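Local coordinates for protein adenylyltransferase (Bartonella henselae str. Houston-1, PDB 5NH2), which transfers AMP from ATP to tyrosine or threonine residues of host proteins during infection, its Fic-domain region here bound to the antitoxin homologue BiaA, at residues 33-36 with 37-41; 130-133 with 134-137; 111-114 with 115-119. All coordinates share one frame; numbering follows the deposited sequence.

Overall arrangement
This part of the adenylyltransferase carries the Fic domain and, after it, the strand-rich intracellular delivery domain; all three contacts belong to the helical part. From the N terminus, interaction 1 comes first, on helix 28-46 beside BiaA. Interaction 3 follows on helix 109-124, and interaction 2 starts the next helix, 133-150. Each joins residues adjoining in sequence, so none closes a long loop, and they lie in series without nesting or crossing. Interactions 1 and 2 are on opposite sides of the chain's centre, their own centres about 34 Å apart. Interactions 2 and 3 are nearer neighbours, their nearest atoms about 11 Å apart, and their helices pack through Leu115 and Leu118.

Interaction 1 (33-36 with 37-41); sequences EKCS and HDTAK
Lys34 and Asp38 show how a lysine curls forward along its own helix, 28-46, to meet an acid one turn on. CB itself points away from 37-41; CG stands opposite the backbone N (chi1 179°) and beside the carbonyl carbon, and a bend at chi2 (72°) then brings the rest of the chain nearer to Asp38. CG and CD pass at the margin of contact with OD2 of Asp38. CE comes closest, 3.1 Å from OD2 of Asp38, and lies against both carboxylate oxygens. The chain ends in a salt bridge, with Lys34 NZ 3.4 Å from OD1 of Asp38. The carboxylate has a second partner, since OD2 also hydrogen-bonds to the hydroxyl of Tyr23.

Thr39 instead directs its hydroxyl at the backbone: OG1 donates to Cys35 O at 2.8 Å, and Thr39 N donates to the same oxygen at 3.0 Å. The two donors arrive from opposite faces of the carbonyl plane, so one peptide oxygen is gripped twice. OG1 is brought there by a chi1 of -59°, which sets it opposite the carbonyl carbon of Thr39. Thr39 also comes within about 4 Å, side chain to side chain, of the ATP-binding Arg159, placing this helix beside the nucleotide site. The His37 ring is engaged by BiaA: ND1 hydrogen-bonds to Thr43 OG1 and NE2 to Met64 O of that chain.

The chemistry implies a division of labour: a charge pair backed by Tyr23, a threonine hydroxyl satisfied within the helix, and a histidine committed to the partner protein.

Interaction 2 (130-133 with 134-137); sequences GLTR and EEFN
Glu134 meets Arg133 through a salt bridge, OE2 lying 3.2 Å from Arg133 NH2; the oxygen sits off the guanidinium plane, so the attraction is electrostatic rather than a directed hydrogen bond. A bend at chi2 (90°) folds the glutamate back so that its carboxyl carbon comes over one face of that group. Glu135 returns to the start of the helix. Thr132 N donates to its OE1 at 2.8 Å, meeting the oxygen from above the carboxylate plane, while Glu135 N gives a weak bond of 3.3 Å to Thr132 OG1. This reciprocal pair is a capping box, with Thr132 as N-cap; its chi1 of 64° sets OG1 between the backbone N and the carbonyl carbon, facing Glu135 N. The same OE1 touches Leu131 CD2 at 3.5 Å. Phe136 bonds through N to Thr132 O, and its CB is 4.4 Å from Leu131 CB. Asn137 N reaches Arg133 O at 2.9 Å, and its ND2, like Arg133 NH1, bonds to Ser210 OG.

The start of helix 133-150 is thus tied to its surroundings: Arg133 also forms a salt bridge with Glu207 of helix 200-208, and the Phe136 ring packs on Leu168 and Ala169 of helix 157-171 and meets the ring of His174.

Interaction 3 (111-114 with 115-119); sequences IQEG and LQRLD
Gln112 and Gln116 supply the side-chain hydrogen bond of this stretch of helix 109-124. Gln116 NE2 donates to Gln112 OE1 at 2.8 Å, in the carbonyl plane and on a lone pair, although the N-H...O angle is only 133°, far from straight. The two amide planes stand 79° apart. The acceptor is presented by a bend at chi2 of Gln112 (73°), and the other end of that amide, NE2, bonds to His80. The main chain adds the usual i to i+4 bonds, such as Leu115 N to Ile111 O at 2.9 Å.

Electrostatic contact is looser between Glu113 and Arg117, which run side by side: OE2 and NH2 form only a long salt bridge of 3.7 Å. The guanidinium lies closer to the helix itself, with Glu113 O 3.5 Å above its plane, over the centre, and NH1 3.5 Å from CA of Gly114.

Among apolar contacts, the side chains of Ile111 and Leu115 lie side by side, pointing the same way, with CG2 of Ile111 3.9 Å from CD1 of Leu115. Leu115 continues onto Leu150, and Leu118 onto Leu143, both of helix 133-150.

What follows is an amphipathic helix, whose leucines and isoleucine pack inside while its amides and charges lie on more exposed flanks.

Interaction 1 (33-36 with 37-41)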
ATOM      1  N   GLU A  33      -6.805   5.078  16.514  1.00 45.58           N
ATOM      2  CA  GLU A  33      -5.490   4.756  17.064  1.00 40.54           C
ATOM      3  C   GLU A  33      -5.403   3.299  17.512  1.00 40.18           C
ATOM      4  O   GLU A  33      -4.382   2.632  17.267  1.00 44.29           O
ATOM      5  CB  GLU A  33      -5.174   5.702  18.224  1.00 39.66           C
ATOM      6  CG  GLU A  33      -4.854   7.127  17.806  1.00 44.13           C
ATOM      7  CD  GLU A  33      -4.656   8.063  18.993  1.00 50.74           C
ATOM      8  OE1 GLU A  33      -5.021   7.711  20.133  1.00 48.62           O
ATOM      9  OE2 GLU A  33      -4.112   9.155  18.793  1.00 67.73           O
ATOM     10  N   LYS A  34      -6.476   2.775  18.134  1.00 36.81           N
ATOM     11  CA  LYS A  34      -6.446   1.394  18.614  1.00 40.25           C
ATOM     12  C   LYS A  34      -6.606   0.378  17.476  1.00 40.00           C
ATOM     13  O   LYS A  34      -5.885  -0.636  17.438  1.00 37.19           O
ATOM     14  CB  LYS A  34      -7.515   1.184  19.696  1.00 37.93           C
ATOM     15  CG  LYS A  34      -7.591  -0.263  20.248  1.00 33.73           C
ATOM     16  CD  LYS A  34      -6.373  -0.602  21.146  1.00 36.40           C
ATOM     17  CE  LYS A  34      -6.099  -2.108  21.097  1.00 39.45           C
ATOM     18  NZ  LYS A  34      -5.138  -2.621  22.103  1.00 42.57           N
ATOM     19  N   CYS A  35      -7.571   0.599  16.559  1.00 33.18           N
ATOM     20  CA  CYS A  35      -7.626  -0.216  15.341  1.00 28.45           C
ATOM     21  C   CYS A  35      -6.292  -0.165  14.570  1.00 27.76           C
ATOM     22  O   CYS A  35      -5.798  -1.191  14.099  1.00 29.24           O
ATOM     23  CB  CYS A  35      -8.790   0.232  14.441  1.00 33.52           C
ATOM     24  SG  CYS A  35      -8.791  -0.576  12.741  1.00 38.71           S
ATOM     25  N   SER A  36      -5.674   1.007  14.464  1.00 32.65           N
ATOM     26  CA  SER A  36      -4.393   1.078  13.762  1.00 41.06           C
ATOM     27  C   SER A  36      -3.336   0.241  14.454  1.00 35.97           C
ATOM     28  O   SER A  36      -2.512  -0.401  13.791  1.00 33.70           O
ATOM     29  CB  SER A  36      -3.907   2.520  13.680  1.00 39.88           C
ATOM     30  OG  SER A  36      -4.377   3.039  12.475  1.00 52.64           O
ATOM     31  N   HIS A  37      -3.345   0.271  15.788  1.00 33.89           N
ATOM     32  CA  HIS A  37      -2.331  -0.399  16.592  1.00 34.25           C
ATOM     33  C   HIS A  37      -2.442  -1.908  16.453  1.00 39.61           C
ATOM     34  O   HIS A  37      -1.430  -2.604  16.200  1.00 38.43           O
ATOM     35  CB  HIS A  37      -2.499   0.041  18.043  1.00 35.81           C
ATOM     36  CG  HIS A  37      -1.636  -0.694  19.017  1.00 43.51           C
ATOM     37  ND1 HIS A  37      -0.508  -0.132  19.571  1.00 42.56           N
ATOM     38  CD2 HIS A  37      -1.774  -1.911  19.589  1.00 32.71           C
ATOM     39  CE1 HIS A  37       0.025  -0.982  20.429  1.00 45.84           C
ATOM     40  NE2 HIS A  37      -0.725  -2.068  20.458  1.00 44.28           N
ATOM     41  N   ASP A  38      -3.688  -2.420  16.542  1.00 36.01           N
ATOM     42  CA  ASP A  38      -3.915  -3.858  16.416  1.00 31.36           C
ATOM     43  C   ASP A  38      -3.619  -4.328  15.005  1.00 41.12           C
ATOM     44  O   ASP A  38      -3.069  -5.419  14.824  1.00 41.53           O
ATOM     45  CB  ASP A  38      -5.356  -4.205  16.811  1.00 32.60           C
ATOM     46  CG  ASP A  38      -5.585  -4.138  18.342  1.00 45.97           C
ATOM     47  OD1 ASP A  38      -4.580  -4.171  19.092  1.00 46.55           O
ATOM     48  OD2 ASP A  38      -6.766  -4.045  18.796  1.00 45.67           O
ATOM     49  N   THR A  39      -3.992  -3.523  13.984  1.00 44.85           N
ATOM     50  CA  THR A  39      -3.717  -3.904  12.595  1.00 34.92           C
ATOM     51  C   THR A  39      -2.222  -3.930  12.316  1.00 36.49           C
ATOM     52  O   THR A  39      -1.750  -4.770  11.539  1.00 34.67           O
ATOM     53  CB  THR A  39      -4.404  -2.947  11.636  1.00 34.21           C
ATOM     54  OG1 THR A  39      -5.802  -2.989  11.889  1.00 45.20           O
ATOM     55  CG2 THR A  39      -4.160  -3.344  10.204  1.00 27.28           C
ATOM     56  N   ALA A  40      -1.450  -3.046  12.962  1.00 28.64           N
ATOM     57  CA  ALA A  40       0.009  -3.187  12.886  1.00 31.36           C
ATOM     58  C   ALA A  40       0.460  -4.534  13.452  1.00 30.06           C
ATOM     59  O   ALA A  40       1.263  -5.265  12.833  1.00 38.63           O
ATOM     60  CB  ALA A  40       0.693  -2.042  13.633  1.00 29.35           C
ATOM     61  N   LYS A  41      -0.065  -4.896  14.615  1.00 31.68           N
ATOM     62  CA  LYS A  41       0.333  -6.179  15.184  1.00 34.11           C
ATOM     63  C   LYS A  41       0.013  -7.315  14.215  1.00 39.54           C
ATOM     64  O   LYS A  41       0.879  -8.167  13.950  1.00 38.54           O
ATOM     65  CB  LYS A  41      -0.344  -6.407  16.547  1.00 29.32           C
ATOM     66  CG  LYS A  41       0.053  -7.756  17.176  1.00 35.28           C
ATOM     67  CD  LYS A  41      -0.934  -8.219  18.243  1.00 42.01           C
ATOM     68  CE  LYS A  41      -0.628  -9.627  18.746  1.00 49.55           C
ATOM     69  NZ  LYS A  41      -1.607 -10.111  19.743  1.00 50.22           N
TER

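Interaction 2 (130-133 with 134-137)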
ATOM      1  N   GLY A 130       5.576 -18.359 -13.355  1.00 48.53           N
ATOM      2  CA  GLY A 130       6.340 -18.664 -14.555  1.00 46.75           C
ATOM      3  C   GLY A 130       6.309 -17.580 -15.609  1.00 51.81           C
ATOM      4  O   GLY A 130       6.310 -17.884 -16.807  1.00 49.04           O
ATOM      5  N   LEU A 131       6.252 -16.320 -15.196  1.00 47.07           N
ATOM      6  CA  LEU A 131       6.262 -15.175 -16.093  1.00 46.61           C
ATOM      7  C   LEU A 131       7.513 -14.362 -15.805  1.00 46.29           C
ATOM      8  O   LEU A 131       8.046 -14.403 -14.692  1.00 49.75           O
ATOM      9  CB  LEU A 131       5.005 -14.295 -15.901  1.00 39.50           C
ATOM     10  CG  LEU A 131       3.690 -15.003 -16.202  1.00 45.28           C
ATOM     11  CD1 LEU A 131       2.386 -14.182 -15.919  1.00 37.42           C
ATOM     12  CD2 LEU A 131       3.739 -15.559 -17.662  1.00 46.91           C
ATOM     13  N   THR A 132       7.962 -13.590 -16.797  1.00 42.25           N
ATOM     14  CA  THR A 132       8.964 -12.558 -16.524  1.00 46.85           C
ATOM     15  C   THR A 132       8.336 -11.422 -15.710  1.00 41.82           C
ATOM     16  O   THR A 132       7.120 -11.367 -15.524  1.00 46.72           O
ATOM     17  CB  THR A 132       9.508 -11.956 -17.819  1.00 48.72           C
ATOM     18  OG1 THR A 132       8.440 -11.278 -18.504  1.00 42.01           O
ATOM     19  CG2 THR A 132      10.102 -13.001 -18.703  1.00 46.07           C
ATOM     20  N   ARG A 133       9.175 -10.471 -15.268  1.00 43.22           N
ATOM     21  CA  ARG A 133       8.676  -9.352 -14.464  1.00 41.92           C
ATOM     22  C   ARG A 133       7.685  -8.484 -15.251  1.00 46.08           C
ATOM     23  O   ARG A 133       6.636  -8.079 -14.715  1.00 50.63           O
ATOM     24  CB  ARG A 133       9.832  -8.483 -13.941  1.00 39.32           C
ATOM     25  CG  ARG A 133       9.354  -7.319 -12.954  1.00 34.70           C
ATOM     26  CD  ARG A 133      10.543  -6.575 -12.410  1.00 43.31           C
ATOM     27  NE  ARG A 133      11.314  -6.011 -13.505  1.00 44.11           N
ATOM     28  CZ  ARG A 133      11.017  -4.855 -14.084  1.00 43.30           C
ATOM     29  NH1 ARG A 133       9.990  -4.112 -13.640  1.00 36.00           N
ATOM     30  NH2 ARG A 133      11.754  -4.428 -15.088  1.00 45.18           N
ATOM     31  N   GLU A 134       7.990  -8.199 -16.519  1.00 40.64           N
ATOM     32  CA  GLU A 134       7.126  -7.344 -17.328  1.00 40.03           C
ATOM     33  C   GLU A 134       5.779  -8.010 -17.595  1.00 39.47           C
ATOM     34  O   GLU A 134       4.725  -7.382 -17.450  1.00 43.57           O
ATOM     35  CB  GLU A 134       7.827  -7.004 -18.632  1.00 41.84           C
ATOM     36  CG  GLU A 134       8.664  -5.768 -18.531  1.00 52.17           C
ATOM     37  CD  GLU A 134      10.077  -6.069 -18.117  1.00 70.78           C
ATOM     38  OE1 GLU A 134      10.360  -7.252 -17.772  1.00 77.80           O
ATOM     39  OE2 GLU A 134      10.901  -5.121 -18.145  1.00 76.34           O
ATOM     40  N   GLU A 135       5.803  -9.295 -17.958  1.00 46.37           N
ATOM     41  CA  GLU A 135       4.572 -10.073 -18.123  1.00 45.36           C
ATOM     42  C   GLU A 135       3.709 -10.048 -16.853  1.00 40.50           C
ATOM     43  O   GLU A 135       2.521  -9.678 -16.887  1.00 41.92           O
ATOM     44  CB  GLU A 135       4.936 -11.512 -18.509  1.00 43.24           C
ATOM     45  CG  GLU A 135       5.764 -11.626 -19.761  1.00 49.21           C
ATOM     46  CD  GLU A 135       6.285 -13.065 -20.043  1.00 57.03           C
ATOM     47  OE1 GLU A 135       6.434 -13.866 -19.082  1.00 54.09           O
ATOM     48  OE2 GLU A 135       6.555 -13.391 -21.235  1.00 59.39           O
ATOM     49  N   PHE A 136       4.298 -10.463 -15.721  1.00 35.58           N
ATOM     50  CA  PHE A 136       3.602 -10.430 -14.448  1.00 36.10           C
ATOM     51  C   PHE A 136       2.981  -9.061 -14.215  1.00 38.94           C
ATOM     52  O   PHE A 136       1.792  -8.974 -13.916  1.00 42.27           O
ATOM     53  CB  PHE A 136       4.530 -10.795 -13.291  1.00 32.90           C
ATOM     54  CG  PHE A 136       3.882 -10.654 -11.924  1.00 31.46           C
ATOM     55  CD1 PHE A 136       3.148 -11.689 -11.375  1.00 31.59           C
ATOM     56  CD2 PHE A 136       4.014  -9.468 -11.194  1.00 37.05           C
ATOM     57  CE1 PHE A 136       2.533 -11.538 -10.136  1.00 39.30           C
ATOM     58  CE2 PHE A 136       3.416  -9.310  -9.935  1.00 36.38           C
ATOM     59  CZ  PHE A 136       2.668 -10.350  -9.404  1.00 35.58           C
ATOM     60  N   ASN A 137       3.751  -7.977 -14.386  1.00 34.40           N
ATOM     61  CA  ASN A 137       3.195  -6.653 -14.111  1.00 33.37           C
ATOM     62  C   ASN A 137       1.996  -6.335 -15.028  1.00 39.35           C
ATOM     63  O   ASN A 137       0.973  -5.819 -14.560  1.00 35.52           O
ATOM     64  CB  ASN A 137       4.270  -5.567 -14.226  1.00 30.47           C
ATOM     65  CG  ASN A 137       5.287  -5.558 -13.012  1.00 43.21           C
ATOM     66  OD1 ASN A 137       5.082  -6.227 -11.994  1.00 29.81           O
ATOM     67  ND2 ASN A 137       6.391  -4.781 -13.156  1.00 31.14           N
TER

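Interaction 3 (111-114 with 115-119)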
ATOM      1  N   ILE A 111     -20.241  -6.488  -7.556  1.00 34.34           N
ATOM      2  CA  ILE A 111     -19.135  -6.969  -6.717  1.00 40.28           C
ATOM      3  C   ILE A 111     -18.951  -8.465  -6.908  1.00 41.35           C
ATOM      4  O   ILE A 111     -17.843  -8.943  -7.210  1.00 40.27           O
ATOM      5  CB  ILE A 111     -19.378  -6.629  -5.229  1.00 36.06           C
ATOM      6  CG1 ILE A 111     -19.477  -5.121  -5.027  1.00 29.83           C
ATOM      7  CG2 ILE A 111     -18.276  -7.229  -4.317  1.00 30.73           C
ATOM      8  CD1 ILE A 111     -20.447  -4.775  -3.915  1.00 30.93           C
ATOM      9  N   GLN A 112     -20.058  -9.213  -6.803  1.00 39.66           N
ATOM     10  CA  GLN A 112     -19.969 -10.665  -6.801  1.00 38.30           C
ATOM     11  C   GLN A 112     -19.404 -11.167  -8.119  1.00 37.52           C
ATOM     12  O   GLN A 112     -18.432 -11.935  -8.138  1.00 43.16           O
ATOM     13  CB  GLN A 112     -21.347 -11.285  -6.540  1.00 37.80           C
ATOM     14  CG  GLN A 112     -21.343 -12.847  -6.565  1.00 36.99           C
ATOM     15  CD  GLN A 112     -20.682 -13.478  -5.327  1.00 42.12           C
ATOM     16  OE1 GLN A 112     -20.131 -14.573  -5.408  1.00 46.98           O
ATOM     17  NE2 GLN A 112     -20.754 -12.795  -4.181  1.00 32.30           N
ATOM     18  N   GLU A 113     -20.001 -10.727  -9.233  1.00 32.74           N
ATOM     19  CA  GLU A 113     -19.505 -11.061 -10.558  1.00 37.81           C
ATOM     20  C   GLU A 113     -18.018 -10.738 -10.680  1.00 40.20           C
ATOM     21  O   GLU A 113     -17.214 -11.597 -11.089  1.00 37.17           O
ATOM     22  CB  GLU A 113     -20.291 -10.288 -11.614  1.00 44.96           C
ATOM     23  CG  GLU A 113     -21.787 -10.569 -11.666  1.00 55.84           C
ATOM     24  CD  GLU A 113     -22.532  -9.521 -12.503  1.00 63.80           C
ATOM     25  OE1 GLU A 113     -23.652  -9.114 -12.123  1.00 61.85           O
ATOM     26  OE2 GLU A 113     -21.979  -9.085 -13.539  1.00 74.09           O
ATOM     27  N   GLY A 114     -17.634  -9.512 -10.267  1.00 32.89           N
ATOM     28  CA  GLY A 114     -16.242  -9.115 -10.361  1.00 37.13           C
ATOM     29  C   GLY A 114     -15.328 -10.070  -9.612  1.00 35.11           C
ATOM     30  O   GLY A 114     -14.281 -10.484 -10.137  1.00 34.11           O
ATOM     31  N   LEU A 115     -15.733 -10.487  -8.395  1.00 33.54           N
ATOM     32  CA  LEU A 115     -14.815 -11.347  -7.636  1.00 34.56           C
ATOM     33  C   LEU A 115     -14.711 -12.720  -8.284  1.00 35.10           C
ATOM     34  O   LEU A 115     -13.611 -13.291  -8.359  1.00 29.85           O
ATOM     35  CB  LEU A 115     -15.239 -11.476  -6.184  1.00 35.52           C
ATOM     36  CG  LEU A 115     -15.080 -10.183  -5.405  1.00 37.59           C
ATOM     37  CD1 LEU A 115     -15.822 -10.255  -4.064  1.00 27.81           C
ATOM     38  CD2 LEU A 115     -13.561  -9.885  -5.246  1.00 40.27           C
ATOM     39  N   GLN A 116     -15.835 -13.227  -8.825  1.00 35.86           N
ATOM     40  CA  GLN A 116     -15.781 -14.498  -9.540  1.00 39.90           C
ATOM     41  C   GLN A 116     -14.805 -14.396 -10.704  1.00 39.28           C
ATOM     42  O   GLN A 116     -13.950 -15.278 -10.887  1.00 42.03           O
ATOM     43  CB  GLN A 116     -17.189 -14.905  -9.994  1.00 33.12           C
ATOM     44  CG  GLN A 116     -18.046 -15.016  -8.787  1.00 33.11           C
ATOM     45  CD  GLN A 116     -19.475 -15.363  -9.077  1.00 55.05           C
ATOM     46  OE1 GLN A 116     -19.935 -15.336 -10.220  1.00 60.40           O
ATOM     47  NE2 GLN A 116     -20.203 -15.678  -8.030  1.00 47.38           N
ATOM     48  N   ARG A 117     -14.823 -13.253 -11.409  1.00 34.94           N
ATOM     49  CA  ARG A 117     -13.889 -13.067 -12.519  1.00 35.99           C
ATOM     50  C   ARG A 117     -12.444 -13.107 -12.038  1.00 38.58           C
ATOM     51  O   ARG A 117     -11.600 -13.807 -12.627  1.00 33.14           O
ATOM     52  CB  ARG A 117     -14.165 -11.760 -13.229  1.00 37.19           C
ATOM     53  CG  ARG A 117     -14.270 -11.984 -14.712  1.00 47.74           C
ATOM     54  CD  ARG A 117     -15.091 -10.884 -15.372  1.00 52.50           C
ATOM     55  NE  ARG A 117     -16.500 -10.957 -15.042  1.00 57.19           N
ATOM     56  CZ  ARG A 117     -17.147 -10.034 -14.338  1.00 70.61           C
ATOM     57  NH1 ARG A 117     -16.498  -8.959 -13.884  1.00 73.37           N
ATOM     58  NH2 ARG A 117     -18.447 -10.182 -14.090  1.00 77.84           N
ATOM     59  N   LEU A 118     -12.159 -12.415 -10.923  1.00 35.45           N
ATOM     60  CA  LEU A 118     -10.801 -12.444 -10.415  1.00 37.27           C
ATOM     61  C   LEU A 118     -10.403 -13.869 -10.050  1.00 35.05           C
ATOM     62  O   LEU A 118      -9.332 -14.347 -10.472  1.00 31.12           O
ATOM     63  CB  LEU A 118     -10.656 -11.488  -9.247  1.00 30.22           C
ATOM     64  CG  LEU A 118      -9.337 -11.683  -8.495  1.00 43.89           C
ATOM     65  CD1 LEU A 118      -8.487 -10.447  -8.594  1.00 50.47           C
ATOM     66  CD2 LEU A 118      -9.546 -12.088  -7.020  1.00 40.48           C
ATOM     67  N   ASP A 119     -11.333 -14.614  -9.426  1.00 35.35           N
ATOM     68  CA  ASP A 119     -11.085 -16.033  -9.146  1.00 34.57           C
ATOM     69  C   ASP A 119     -10.785 -16.809 -10.420  1.00 40.34           C
ATOM     70  O   ASP A 119      -9.845 -17.609 -10.462  1.00 47.74           O
ATOM     71  CB  ASP A 119     -12.268 -16.673  -8.428  1.00 32.25           C
ATOM     72  CG  ASP A 119     -12.366 -16.255  -6.937  1.00 41.95           C
ATOM     73  OD1 ASP A 119     -11.697 -15.280  -6.522  1.00 34.27           O
ATOM     74  OD2 ASP A 119     -13.153 -16.889  -6.192  1.00 34.62           O
TER